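Local coordinates for choline binding protein PCPA (PDB 4CP6) that is a leucine-rich-repeat surface antigen of Streptococcus pneumoniae studied for vaccines, and probably attaches to the choline of the cell wall, as choline-binding proteins do, at residues Val70-Glu75 with Pro101-Lys106; Thr37-Asn42 with Glu75-Ala80; Lys255-Leu260 with Glu278-Ile283. All coordinates share one frame; numbering follows the deposited sequence.

How the contacts relate
Contacts 1 and 2 lie side by side near the N-terminal end of the modelled chain, their centres about 9 Å apart, and contact 3 sits across the centre of the chain, its own centre about 47 Å from that of contact 1 and 46 Å from that of contact 2. Strand 69-76 serves both of the first two: strand 35-40 pairs with it in contact 2, and the turn before strand 106-107 docks on it in contact 1, with Glu75 shared. Their segments alternate along the sequence; contact 2 joins two N-terminal strands, and contact 1 carries the sheet on toward the repeat region. Contact 3 follows later and joins two short parallel strands, 259-260 and 282-283, of another sheet.

Contact 1: Val70-Glu75 with Pro101-Lys106; sequences VFTVTE and PSSIKK
Two backbone carbonyls of strand 69-76, those of Val73 and Thr74, receive the main polar contacts from Pro101-Lys106. The hydroxyl of Ser103 donates from OG to Val73 O at 2.7 Å, lying in the carbonyl plane; chi1 of 63° sets OG between the backbone N and the carbonyl carbon. The same OG also bonds to Thr62 OG1. Thr74 O takes the amide Lys105 N at 2.7 Å, with the donor tilted 35° from the carbonyl plane, and a weak second bond from Lys106 N. Carbon donors add to these: Thr74 CA points its hydrogen at Ser103 O, and Glu75 CA does so at Lys106 O, 3.2 Å away, where Glu75 and Lys106 pair as a parallel bridge.

The side chains of the bridged pair add a charged contact. Those of Glu75 and Lys106 run side by side in the same direction, and Glu75 OE1 touches Lys106 CE at 3.3 Å. The ammonium itself stays 4.2 Å from OE1, measured to Lys106 NZ, too far for a salt bridge; a water donates to OE1 and accepts a weak bond from NZ.

Apolar packing is modest. Val73 CG1 and Ile104 CD1 meet at 3.7 Å, again with side chains pointing the same way, while Thr72 CG2 lies against Ser103 CB at 3.7 Å. The type I turn Pro101-Ile104, with Lys105 after it, leads into the short strand 106-107, so that the parallel strands 106-107, 130-131 and onward extend the sheet of strand 69-76, consistent with a leucine-rich-repeat solenoid.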
ATOM      1  N   VAL A  70      19.148  37.885   8.630  1.00 16.27           N
ATOM      2  CA  VAL A  70      19.556  36.482   8.637  1.00 15.33           C
ATOM      3  C   VAL A  70      18.307  35.634   8.479  1.00 15.90           C
ATOM      4  O   VAL A  70      17.363  35.766   9.265  1.00 14.93           O
ATOM      5  CB  VAL A  70      20.306  36.145   9.936  1.00 18.29           C
ATOM      6  CG1 VAL A  70      20.670  34.672   9.999  1.00 18.61           C
ATOM      7  CG2 VAL A  70      21.558  37.014  10.074  1.00 18.03           C
ATOM      8  N   PHE A  71      18.329  34.759   7.479  1.00 14.26           N
ATOM      9  CA  PHE A  71      17.203  33.856   7.199  1.00 13.50           C
ATOM     10  C   PHE A  71      17.656  32.409   7.431  1.00 15.53           C
ATOM     11  O   PHE A  71      18.608  31.950   6.809  1.00 15.09           O
ATOM     12  CB  PHE A  71      16.732  34.015   5.757  1.00 14.75           C
ATOM     13  CG  PHE A  71      16.126  35.371   5.499  1.00 15.92           C
ATOM     14  CD1 PHE A  71      14.773  35.610   5.744  1.00 17.92           C
ATOM     15  CD2 PHE A  71      16.914  36.421   5.023  1.00 18.04           C
ATOM     16  CE1 PHE A  71      14.216  36.874   5.508  1.00 19.32           C
ATOM     17  CE2 PHE A  71      16.357  37.676   4.778  1.00 20.78           C
ATOM     18  CZ  PHE A  71      15.020  37.907   5.058  1.00 19.13           C
ATOM     19  N   THR A  72      17.006  31.716   8.374  1.00 14.56           N
ATOM     20  CA  THR A  72      17.310  30.316   8.659  1.00 13.36           C
ATOM     21  C   THR A  72      16.500  29.486   7.644  1.00 14.39           C
ATOM     22  O   THR A  72      15.346  29.826   7.369  1.00 15.22           O
ATOM     23  CB  THR A  72      16.905  29.991  10.099  1.00 17.06           C
ATOM     24  OG1 THR A  72      17.712  30.791  10.989  1.00 16.34           O
ATOM     25  CG2 THR A  72      17.145  28.535  10.450  1.00 17.13           C
ATOM     26  N   VAL A  73      17.144  28.470   7.047  1.00 13.31           N
ATOM     27  CA  VAL A  73      16.479  27.580   6.070  1.00 13.25           C
ATOM     28  C   VAL A  73      15.721  26.537   6.910  1.00 14.61           C
ATOM     29  O   VAL A  73      16.360  25.670   7.547  1.00 14.32           O
ATOM     30  CB  VAL A  73      17.483  26.912   5.099  1.00 14.60           C
ATOM     31  CG1 VAL A  73      16.752  26.038   4.078  1.00 15.53           C
ATOM     32  CG2 VAL A  73      18.342  27.968   4.376  1.00 14.24           C
ATOM     33  N   THR A  74      14.377  26.660   6.979  1.00 12.09           N
ATOM     34  CA  THR A  74      13.569  25.780   7.836  1.00 12.55           C
ATOM     35  C   THR A  74      12.791  24.726   7.059  1.00 14.90           C
ATOM     36  O   THR A  74      12.205  23.824   7.676  1.00 13.62           O
ATOM     37  CB  THR A  74      12.613  26.639   8.670  1.00 14.88           C
ATOM     38  OG1 THR A  74      11.825  27.428   7.788  1.00 14.28           O
ATOM     39  CG2 THR A  74      13.357  27.587   9.645  1.00 17.15           C
ATOM     40  N   GLU A  75      12.705  24.866   5.735  1.00 12.30           N
ATOM     41  CA  GLU A  75      11.923  23.923   4.935  1.00 12.30           C
ATOM     42  C   GLU A  75      12.565  23.614   3.621  1.00 13.89           C
ATOM     43  O   GLU A  75      13.239  24.472   3.033  1.00 13.29           O
ATOM     44  CB  GLU A  75      10.503  24.475   4.677  1.00 13.40           C
ATOM     45  CG  GLU A  75       9.765  24.855   5.954  1.00 15.86           C
ATOM     46  CD  GLU A  75       8.283  25.105   5.825  1.00 18.84           C
ATOM     47  OE1 GLU A  75       7.723  24.803   4.747  1.00 16.51           O
ATOM     48  OE2 GLU A  75       7.686  25.623   6.797  1.00 19.27           O
ATOM     49  N   PRO A 101      20.581  19.778   7.140  1.00 13.36           N
ATOM     50  CA  PRO A 101      21.009  20.434   8.384  1.00 13.05           C
ATOM     51  C   PRO A 101      19.918  20.367   9.436  1.00 14.16           C
ATOM     52  O   PRO A 101      18.750  20.166   9.083  1.00 14.58           O
ATOM     53  CB  PRO A 101      21.299  21.877   7.943  1.00 15.32           C
ATOM     54  CG  PRO A 101      20.364  22.092   6.763  1.00 17.52           C
ATOM     55  CD  PRO A 101      20.360  20.760   6.054  1.00 14.02           C
ATOM     56  N   SER A 102      20.282  20.585  10.718  1.00 15.03           N
ATOM     57  CA  SER A 102      19.314  20.510  11.806  0.50 14.41           C
ATOM     58  C   SER A 102      18.159  21.499  11.689  1.00 17.08           C
ATOM     59  O   SER A 102      17.065  21.190  12.140  1.00 17.63           O
ATOM     60  CB  SER A 102      19.999  20.638  13.165  0.50 17.48           C
ATOM     61  OG  SER A 102      20.660  21.883  13.293  0.50 22.06           O
ATOM     62  N   SER A 103      18.371  22.664  11.047  1.00 13.97           N
ATOM     63  CA  SER A 103      17.342  23.682  10.896  1.00 12.88           C
ATOM     64  C   SER A 103      16.104  23.243  10.087  1.00 14.63           C
ATOM     65  O   SER A 103      15.067  23.885  10.196  1.00 15.64           O
ATOM     66  CB  SER A 103      17.940  24.950  10.282  1.00 15.27           C
ATOM     67  OG  SER A 103      18.455  24.744   8.977  1.00 14.90           O
ATOM     68  N   ILE A 104      16.232  22.200   9.241  1.00 13.98           N
ATOM     69  CA  ILE A 104      15.053  21.788   8.441  1.00 12.38           C
ATOM     70  C   ILE A 104      13.969  21.170   9.341  1.00 14.30           C
ATOM     71  O   ILE A 104      14.214  20.128   9.950  1.00 14.97           O
ATOM     72  CB  ILE A 104      15.450  20.828   7.309  1.00 14.32           C
ATOM     73  CG1 ILE A 104      16.499  21.452   6.352  1.00 15.43           C
ATOM     74  CG2 ILE A 104      14.199  20.303   6.531  1.00 14.10           C
ATOM     75  CD1 ILE A 104      16.033  22.750   5.559  1.00 16.13           C
ATOM     76  N   LYS A 105      12.806  21.804   9.410  1.00 12.95           N
ATOM     77  CA  LYS A 105      11.680  21.308  10.192  1.00 13.35           C
ATOM     78  C   LYS A 105      10.633  20.593   9.325  1.00 14.93           C
ATOM     79  O   LYS A 105       9.849  19.816   9.854  1.00 14.71           O
ATOM     80  CB  LYS A 105      11.013  22.462  10.948  1.00 15.06           C
ATOM     81  CG  LYS A 105      10.100  21.945  12.069  1.00 22.02           C
ATOM     82  CD  LYS A 105       9.738  23.038  13.060  1.00 26.82           C
ATOM     83  CE  LYS A 105       8.752  22.536  14.089  1.00 35.23           C
ATOM     84  NZ  LYS A 105       8.641  23.455  15.257  1.00 40.40           N
ATOM     85  N   LYS A 106      10.565  20.896   8.024  1.00 12.99           N
ATOM     86  CA  LYS A 106       9.570  20.284   7.156  1.00 12.39           C
ATOM     87  C   LYS A 106      10.152  20.037   5.800  1.00 13.80           C
ATOM     88  O   LYS A 106      10.867  20.891   5.272  1.00 13.53           O
ATOM     89  CB  LYS A 106       8.350  21.209   7.030  1.00 14.41           C
ATOM     90  CG  LYS A 106       7.211  20.618   6.203  1.00 18.91           C
ATOM     91  CD  LYS A 106       5.849  21.168   6.578  1.00 35.08           C
ATOM     92  CE  LYS A 106       5.637  22.585   6.120  1.00 46.26           C
ATOM     93  NZ  LYS A 106       4.212  23.010   6.241  1.00 57.19           N
TER
HETATM   94  O   HOH W   1       5.161  25.010   4.171  1.00 27.61           O

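Contact 2: Thr37-Asn42 with Glu75-Ala80; sequences TVQVGN and EVASQA
The parallel pairing of strands 35-40 and 69-76 places Gln39 beside Glu75 and Val40 beside Val76, just where both chains leave the sheet. Val40 holds the join with both its backbone groups. Its amide, Val40 N, donates to Glu75 O at 2.9 Å and nearly along the C=O axis, while Val40 O accepts from Ala77 N, also at 2.9 Å.

On the face carrying Gln39 and Glu75, the two CB atoms approach to 4.0 Å. Gln39 CG stands between the backbone N and the carbonyl carbon (chi1 62°), and the chain beyond it is extended, running past Ala77 so that NE2 lies 3.3 Å from Ala77 CB. That NE2 donates to Gly41 O at 3.1 Å, the acceptor 16° out of the amide plane, tying the side chain to the bend that follows its own strand. On the face carrying Val40 and Val76, Val40 CG1 meets Val76 CG2 at 4.1 Å.

Beyond the bridges, the methyl Ala80 CB rests 3.2 Å from Val40 O and 4.0 Å from Gly41 CA. Gly41, at phi 106°, has no side chain; a CB there would clash with that methyl. Glu75 N, buried by this contact, has no partner in the model. Parallel pairing running out into the type II turn Ala77-Ala80 is how the N-terminal strand 35-40 is joined to strand 69-76 of the same sheet.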
ATOM      1  N   THR A  37      12.842  33.423   8.115  1.00 14.77           N
ATOM      2  CA  THR A  37      12.981  32.025   7.717  1.00 14.27           C
ATOM      3  C   THR A  37      12.701  31.912   6.258  1.00 14.75           C
ATOM      4  O   THR A  37      11.885  32.688   5.726  1.00 15.36           O
ATOM      5  CB  THR A  37      12.044  31.095   8.517  1.00 16.02           C
ATOM      6  OG1 THR A  37      10.677  31.409   8.229  1.00 17.10           O
ATOM      7  CG2 THR A  37      12.293  31.177   9.998  1.00 16.91           C
ATOM      8  N   VAL A  38      13.369  30.949   5.602  1.00 13.06           N
ATOM      9  CA  VAL A  38      13.138  30.659   4.195  1.00 12.94           C
ATOM     10  C   VAL A  38      12.952  29.163   3.942  1.00 14.52           C
ATOM     11  O   VAL A  38      13.433  28.330   4.715  1.00 14.35           O
ATOM     12  CB  VAL A  38      14.307  31.148   3.266  1.00 15.55           C
ATOM     13  CG1 VAL A  38      14.359  32.666   3.152  1.00 16.00           C
ATOM     14  CG2 VAL A  38      15.667  30.582   3.680  1.00 15.04           C
ATOM     15  N   GLN A  39      12.288  28.836   2.833  1.00 14.19           N
ATOM     16  CA  GLN A  39      12.312  27.505   2.261  1.00 13.54           C
ATOM     17  C   GLN A  39      13.404  27.534   1.187  1.00 15.41           C
ATOM     18  O   GLN A  39      13.625  28.574   0.526  1.00 14.03           O
ATOM     19  CB  GLN A  39      10.974  27.085   1.627  1.00 14.59           C
ATOM     20  CG  GLN A  39      10.537  27.978   0.459  1.00 13.46           C
ATOM     21  CD  GLN A  39       9.185  27.569  -0.063  1.00 15.94           C
ATOM     22  OE1 GLN A  39       8.260  27.288   0.700  1.00 14.44           O
ATOM     23  NE2 GLN A  39       9.046  27.565  -1.379  1.00 14.76           N
ATOM     24  N   VAL A  40      14.117  26.411   1.014  1.00 12.60           N
ATOM     25  CA  VAL A  40      15.087  26.228  -0.055  1.00 12.41           C
ATOM     26  C   VAL A  40      14.302  25.708  -1.252  1.00 16.45           C
ATOM     27  O   VAL A  40      13.607  24.686  -1.149  1.00 14.77           O
ATOM     28  CB  VAL A  40      16.330  25.375   0.323  1.00 14.04           C
ATOM     29  CG1 VAL A  40      15.938  24.020   0.928  1.00 13.79           C
ATOM     30  CG2 VAL A  40      17.266  25.191  -0.868  1.00 14.83           C
ATOM     31  N   GLY A  41      14.338  26.472  -2.336  1.00 13.70           N
ATOM     32  CA  GLY A  41      13.617  26.194  -3.570  1.00 13.96           C
ATOM     33  C   GLY A  41      12.433  27.136  -3.680  1.00 16.32           C
ATOM     34  O   GLY A  41      11.860  27.545  -2.662  1.00 14.49           O
ATOM     35  N   ASN A  42      12.054  27.502  -4.929  1.00 15.41           N
ATOM     36  CA  ASN A  42      10.902  28.394  -5.121  1.00 15.72           C
ATOM     37  C   ASN A  42       9.558  27.665  -5.014  1.00 19.32           C
ATOM     38  O   ASN A  42       8.517  28.318  -5.058  1.00 18.66           O
ATOM     39  CB  ASN A  42      11.020  29.142  -6.487  1.00 17.35           C
ATOM     40  CG  ASN A  42      11.016  28.226  -7.697  1.00 26.38           C
ATOM     41  OD1 ASN A  42      10.711  27.025  -7.619  1.00 19.58           O
ATOM     42  ND2 ASN A  42      11.351  28.764  -8.862  1.00 23.25           N
ATOM     43  N   GLU A  75      12.705  24.866   5.735  1.00 12.30           N
ATOM     44  CA  GLU A  75      11.923  23.923   4.935  1.00 12.30           C
ATOM     45  C   GLU A  75      12.565  23.614   3.621  1.00 13.89           C
ATOM     46  O   GLU A  75      13.239  24.472   3.033  1.00 13.29           O
ATOM     47  CB  GLU A  75      10.503  24.475   4.677  1.00 13.40           C
ATOM     48  CG  GLU A  75       9.765  24.855   5.954  1.00 15.86           C
ATOM     49  CD  GLU A  75       8.283  25.105   5.825  1.00 18.84           C
ATOM     50  OE1 GLU A  75       7.723  24.803   4.747  1.00 16.51           O
ATOM     51  OE2 GLU A  75       7.686  25.623   6.797  1.00 19.27           O
ATOM     52  N   VAL A  76      12.350  22.383   3.135  1.00 12.17           N
ATOM     53  CA  VAL A  76      12.701  22.000   1.778  1.00 11.38           C
ATOM     54  C   VAL A  76      11.416  22.205   0.964  1.00 13.83           C
ATOM     55  O   VAL A  76      10.388  21.559   1.250  1.00 12.89           O
ATOM     56  CB  VAL A  76      13.226  20.559   1.665  1.00 12.34           C
ATOM     57  CG1 VAL A  76      13.392  20.163   0.204  1.00 12.25           C
ATOM     58  CG2 VAL A  76      14.553  20.410   2.420  1.00 12.09           C
ATOM     59  N   ALA A  77      11.456  23.120  -0.027  1.00 12.98           N
ATOM     60  CA  ALA A  77      10.271  23.403  -0.823  1.00 12.19           C
ATOM     61  C   ALA A  77       9.894  22.237  -1.731  1.00 13.15           C
ATOM     62  O   ALA A  77      10.754  21.457  -2.150  1.00 12.48           O
ATOM     63  CB  ALA A  77      10.509  24.638  -1.673  1.00 13.53           C
ATOM     64  N   SER A  78       8.612  22.179  -2.146  1.00 12.01           N
ATOM     65  CA  SER A  78       8.200  21.184  -3.109  1.00 11.67           C
ATOM     66  C   SER A  78       9.102  21.291  -4.355  1.00 14.46           C
ATOM     67  O   SER A  78       9.410  22.408  -4.824  1.00 13.69           O
ATOM     68  CB  SER A  78       6.761  21.416  -3.542  1.00 15.29           C
ATOM     69  OG  SER A  78       5.932  21.248  -2.410  1.00 17.04           O
ATOM     70  N   GLN A  79       9.512  20.137  -4.911  1.00 13.70           N
ATOM     71  CA  GLN A  79      10.355  20.018  -6.105  1.00 14.06           C
ATOM     72  C   GLN A  79      11.792  20.488  -5.911  1.00 13.89           C
ATOM     73  O   GLN A  79      12.581  20.289  -6.823  1.00 14.38           O
ATOM     74  CB  GLN A  79       9.738  20.783  -7.318  1.00 15.80           C
ATOM     75  CG  GLN A  79       8.232  20.562  -7.553  1.00 16.95           C
ATOM     76  CD  GLN A  79       7.873  19.156  -7.963  1.00 21.74           C
ATOM     77  OE1 GLN A  79       8.714  18.377  -8.431  1.00 23.02           O
ATOM     78  NE2 GLN A  79       6.633  18.774  -7.735  1.00 20.31           N
ATOM     79  N   ALA A  80      12.166  21.056  -4.743  1.00 13.07           N
ATOM     80  CA  ALA A  80      13.517  21.640  -4.631  1.00 12.71           C
ATOM     81  C   ALA A  80      14.643  20.690  -4.978  1.00 16.26           C
ATOM     82  O   ALA A  80      15.580  21.072  -5.700  1.00 15.39           O
ATOM     83  CB  ALA A  80      13.732  22.229  -3.248  1.00 12.90           C
TER

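Contact 3: Lys255-Leu260 with Glu278-Ile283; sequences KETKEL and EGLEKI
Lys258 O accepts two backbone amides in succession, Glu281 N at 2.8 Å and Lys282 N at 3.3 Å. The first donor is tilted 32° from the carbonyl plane, whereas the second lies in it, so the two approach the oxygen from different directions. One step on, Leu260 N donates to Lys282 O at 2.9 Å, and the same oxygen also receives the CA-H of Glu259. These bonds set the parallel register, Glu259 beside Lys282 and Leu260 beside Ile283.

At the ends of the contact, water takes over. One molecule donates to both Lys255 O and Glu278 O. Another donates to Glu259 OE1 and accepts from Lys282 NZ, bridging opposite charges whose atoms stay 4.8 Å apart, Glu259 OE1 to Lys282 NZ. Lys282 NZ has a further long, weak ion pair with Glu307, and the carboxylate of Glu278 turns to the next turn of the chain, to the amides of Asn301 and Ser302.

Packing lies on the buried face. Leu280 CG is anti to its backbone N (chi1 -165°), and CD1 beyond it reaches Leu260 CD2 at 3.7 Å and Thr257 CG2 at 3.8 Å. Leu260 and Leu280 cross at about a right angle, while Leu260 and Ile283 lie side by side, CD1 to CG1 4.2 Å. On the other face, the CB atoms of Glu259 and Lys282 approach to 4.1 Å. Backbone bonding between the adjacent strands 259-260 and 282-283, both within the repeat region, therefore fixes the register, leucine, isoleucine and threonine carbons pack against one another on the buried side, and the charged pair Glu259 and Lys282 faces outward, linked through water instead of a direct salt bridge.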
ATOM      1  N   LYS A 255      -7.967 -16.162  16.680  1.00 15.67           N
ATOM      2  CA  LYS A 255      -9.391 -16.175  16.959  1.00 15.20           C
ATOM      3  C   LYS A 255     -10.042 -14.787  17.092  1.00 16.17           C
ATOM      4  O   LYS A 255     -11.241 -14.659  16.866  1.00 16.04           O
ATOM      5  CB  LYS A 255      -9.697 -17.035  18.206  1.00 18.73           C
ATOM      6  CG  LYS A 255      -9.097 -16.496  19.510  1.00 27.03           C
ATOM      7  CD  LYS A 255      -9.643 -17.272  20.711  1.00 37.17           C
ATOM      8  CE  LYS A 255      -9.180 -16.683  22.016  1.00 52.53           C
ATOM      9  NZ  LYS A 255      -9.719 -17.448  23.174  1.00 67.38           N
ATOM     10  N   GLU A 256      -9.244 -13.753  17.441  1.00 14.80           N
ATOM     11  CA  GLU A 256      -9.745 -12.393  17.637  1.00 14.31           C
ATOM     12  C   GLU A 256      -9.966 -11.644  16.337  1.00 14.30           C
ATOM     13  O   GLU A 256     -10.596 -10.613  16.374  1.00 15.04           O
ATOM     14  CB  GLU A 256      -8.720 -11.564  18.440  1.00 15.40           C
ATOM     15  CG  GLU A 256      -8.479 -12.044  19.872  1.00 21.89           C
ATOM     16  CD  GLU A 256      -7.404 -13.104  20.048  1.00 37.98           C
ATOM     17  OE1 GLU A 256      -6.723 -13.447  19.053  1.00 25.48           O
ATOM     18  OE2 GLU A 256      -7.226 -13.573  21.197  1.00 29.68           O
ATOM     19  N   THR A 257      -9.419 -12.140  15.204  1.00 12.91           N
ATOM     20  CA  THR A 257      -9.508 -11.385  13.952  1.00 12.64           C
ATOM     21  C   THR A 257     -10.932 -11.113  13.521  1.00 14.37           C
ATOM     22  O   THR A 257     -11.737 -12.049  13.447  1.00 13.24           O
ATOM     23  CB  THR A 257      -8.718 -12.063  12.840  1.00 14.44           C
ATOM     24  OG1 THR A 257      -7.526 -12.672  13.331  1.00 15.20           O
ATOM     25  CG2 THR A 257      -8.388 -11.118  11.703  1.00 12.41           C
ATOM     26  N   LYS A 258     -11.250  -9.846  13.229  1.00 11.96           N
ATOM     27  CA  LYS A 258     -12.566  -9.439  12.726  1.00 11.29           C
ATOM     28  C   LYS A 258     -12.449  -9.030  11.249  1.00 11.63           C
ATOM     29  O   LYS A 258     -13.426  -9.129  10.495  1.00 10.79           O
ATOM     30  CB  LYS A 258     -13.125  -8.270  13.518  1.00 13.84           C
ATOM     31  CG  LYS A 258     -13.349  -8.629  14.988  1.00 17.05           C
ATOM     32  CD  LYS A 258     -14.212  -7.590  15.692  1.00 27.37           C
ATOM     33  CE  LYS A 258     -14.879  -8.160  16.927  1.00 42.63           C
ATOM     34  NZ  LYS A 258     -14.087  -7.900  18.161  1.00 54.34           N
ATOM     35  N   GLU A 259     -11.276  -8.532  10.829  1.00 11.40           N
ATOM     36  CA  GLU A 259     -11.131  -8.139   9.436  1.00 12.80           C
ATOM     37  C   GLU A 259      -9.729  -8.290   8.937  1.00 13.51           C
ATOM     38  O   GLU A 259      -8.749  -8.116   9.697  1.00 12.37           O
ATOM     39  CB  GLU A 259     -11.632  -6.703   9.206  1.00 14.59           C
ATOM     40  CG  GLU A 259     -10.775  -5.641   9.841  1.00 18.20           C
ATOM     41  CD  GLU A 259     -11.235  -4.228   9.527  1.00 39.59           C
ATOM     42  OE1 GLU A 259     -11.263  -3.837   8.335  1.00 25.94           O
ATOM     43  OE2 GLU A 259     -11.568  -3.511  10.493  1.00 36.80           O
ATOM     44  N   LEU A 260      -9.631  -8.554   7.607  1.00 10.81           N
ATOM     45  CA  LEU A 260      -8.357  -8.523   6.902  1.00  9.83           C
ATOM     46  C   LEU A 260      -8.343  -7.184   6.204  1.00  9.98           C
ATOM     47  O   LEU A 260      -9.284  -6.874   5.452  1.00 10.55           O
ATOM     48  CB  LEU A 260      -8.208  -9.653   5.886  1.00  9.48           C
ATOM     49  CG  LEU A 260      -8.477 -11.052   6.416  1.00 11.56           C
ATOM     50  CD1 LEU A 260      -8.221 -12.061   5.339  1.00 12.16           C
ATOM     51  CD2 LEU A 260      -7.581 -11.382   7.613  1.00 11.22           C
ATOM     52  N   GLU A 278     -13.518 -18.354  12.722  1.00 12.32           N
ATOM     53  CA  GLU A 278     -14.852 -17.894  13.026  1.00 11.97           C
ATOM     54  C   GLU A 278     -14.710 -16.600  13.830  1.00 13.93           C
ATOM     55  O   GLU A 278     -13.849 -16.512  14.728  1.00 13.32           O
ATOM     56  CB  GLU A 278     -15.622 -18.916  13.868  1.00 13.77           C
ATOM     57  CG  GLU A 278     -16.224 -20.020  13.033  1.00 17.28           C
ATOM     58  CD  GLU A 278     -16.983 -19.582  11.792  1.00 13.62           C
ATOM     59  OE1 GLU A 278     -17.754 -18.596  11.858  1.00 15.33           O
ATOM     60  OE2 GLU A 278     -16.819 -20.278  10.767  1.00 13.43           O
ATOM     61  N   GLY A 279     -15.541 -15.627  13.497  1.00 13.47           N
ATOM     62  CA  GLY A 279     -15.524 -14.300  14.091  1.00 13.60           C
ATOM     63  C   GLY A 279     -15.065 -13.277  13.058  1.00 14.95           C
ATOM     64  O   GLY A 279     -15.384 -12.094  13.177  1.00 15.27           O
ATOM     65  N   LEU A 280     -14.314 -13.732  12.031  1.00 12.24           N
ATOM     66  CA  LEU A 280     -13.877 -12.832  10.948  1.00 10.78           C
ATOM     67  C   LEU A 280     -15.110 -12.439  10.142  1.00 13.43           C
ATOM     68  O   LEU A 280     -15.904 -13.292   9.724  1.00 12.55           O
ATOM     69  CB  LEU A 280     -12.830 -13.515  10.086  1.00 12.00           C
ATOM     70  CG  LEU A 280     -12.059 -12.582   9.165  1.00 16.39           C
ATOM     71  CD1 LEU A 280     -10.605 -12.944   9.157  1.00 19.21           C
ATOM     72  CD2 LEU A 280     -12.609 -12.632   7.788  1.00 19.80           C
ATOM     73  N   GLU A 281     -15.297 -11.134   9.953  1.00 11.25           N
ATOM     74  CA  GLU A 281     -16.468 -10.602   9.264  1.00 11.36           C
ATOM     75  C   GLU A 281     -16.194 -10.021   7.887  1.00 11.44           C
ATOM     76  O   GLU A 281     -17.108  -9.987   7.067  1.00 11.39           O
ATOM     77  CB  GLU A 281     -17.112  -9.470  10.079  1.00 13.85           C
ATOM     78  CG  GLU A 281     -17.553  -9.884  11.477  1.00 21.92           C
ATOM     79  CD  GLU A 281     -17.886  -8.734  12.414  1.00 40.27           C
ATOM     80  OE1 GLU A 281     -17.588  -7.562  12.083  1.00 34.62           O
ATOM     81  OE2 GLU A 281     -18.431  -9.017  13.504  1.00 33.45           O
ATOM     82  N   LYS A 282     -14.998  -9.495   7.663  1.00 10.65           N
ATOM     83  CA  LYS A 282     -14.707  -8.763   6.439  1.00 10.42           C
ATOM     84  C   LYS A 282     -13.350  -9.045   5.871  1.00 12.58           C
ATOM     85  O   LYS A 282     -12.354  -9.070   6.602  1.00 11.44           O
ATOM     86  CB  LYS A 282     -14.863  -7.254   6.771  1.00 11.74           C
ATOM     87  CG  LYS A 282     -14.486  -6.295   5.640  1.00 13.08           C
ATOM     88  CD  LYS A 282     -14.780  -4.872   6.095  1.00 17.90           C
ATOM     89  CE  LYS A 282     -14.603  -3.882   4.998  1.00 28.51           C
ATOM     90  NZ  LYS A 282     -14.877  -2.505   5.503  1.00 32.27           N
ATOM     91  N   ILE A 283     -13.311  -9.183   4.538  1.00 10.17           N
ATOM     92  CA  ILE A 283     -12.074  -9.331   3.780  1.00  9.84           C
ATOM     93  C   ILE A 283     -11.956  -8.081   2.897  1.00 10.94           C
ATOM     94  O   ILE A 283     -12.814  -7.845   2.027  1.00 10.35           O
ATOM     95  CB  ILE A 283     -12.082 -10.619   2.932  1.00 11.84           C
ATOM     96  CG1 ILE A 283     -12.120 -11.838   3.867  1.00 11.94           C
ATOM     97  CG2 ILE A 283     -10.898 -10.658   1.969  1.00 12.26           C
ATOM     98  CD1 ILE A 283     -12.355 -13.164   3.150  1.00 12.66           C
TER
HETATM   99  O   HOH W   2     -14.205 -15.853  17.623  1.00 36.40           O
HETATM  100  O   HOH W   3     -13.048  -1.799   7.718  1.00 46.10           O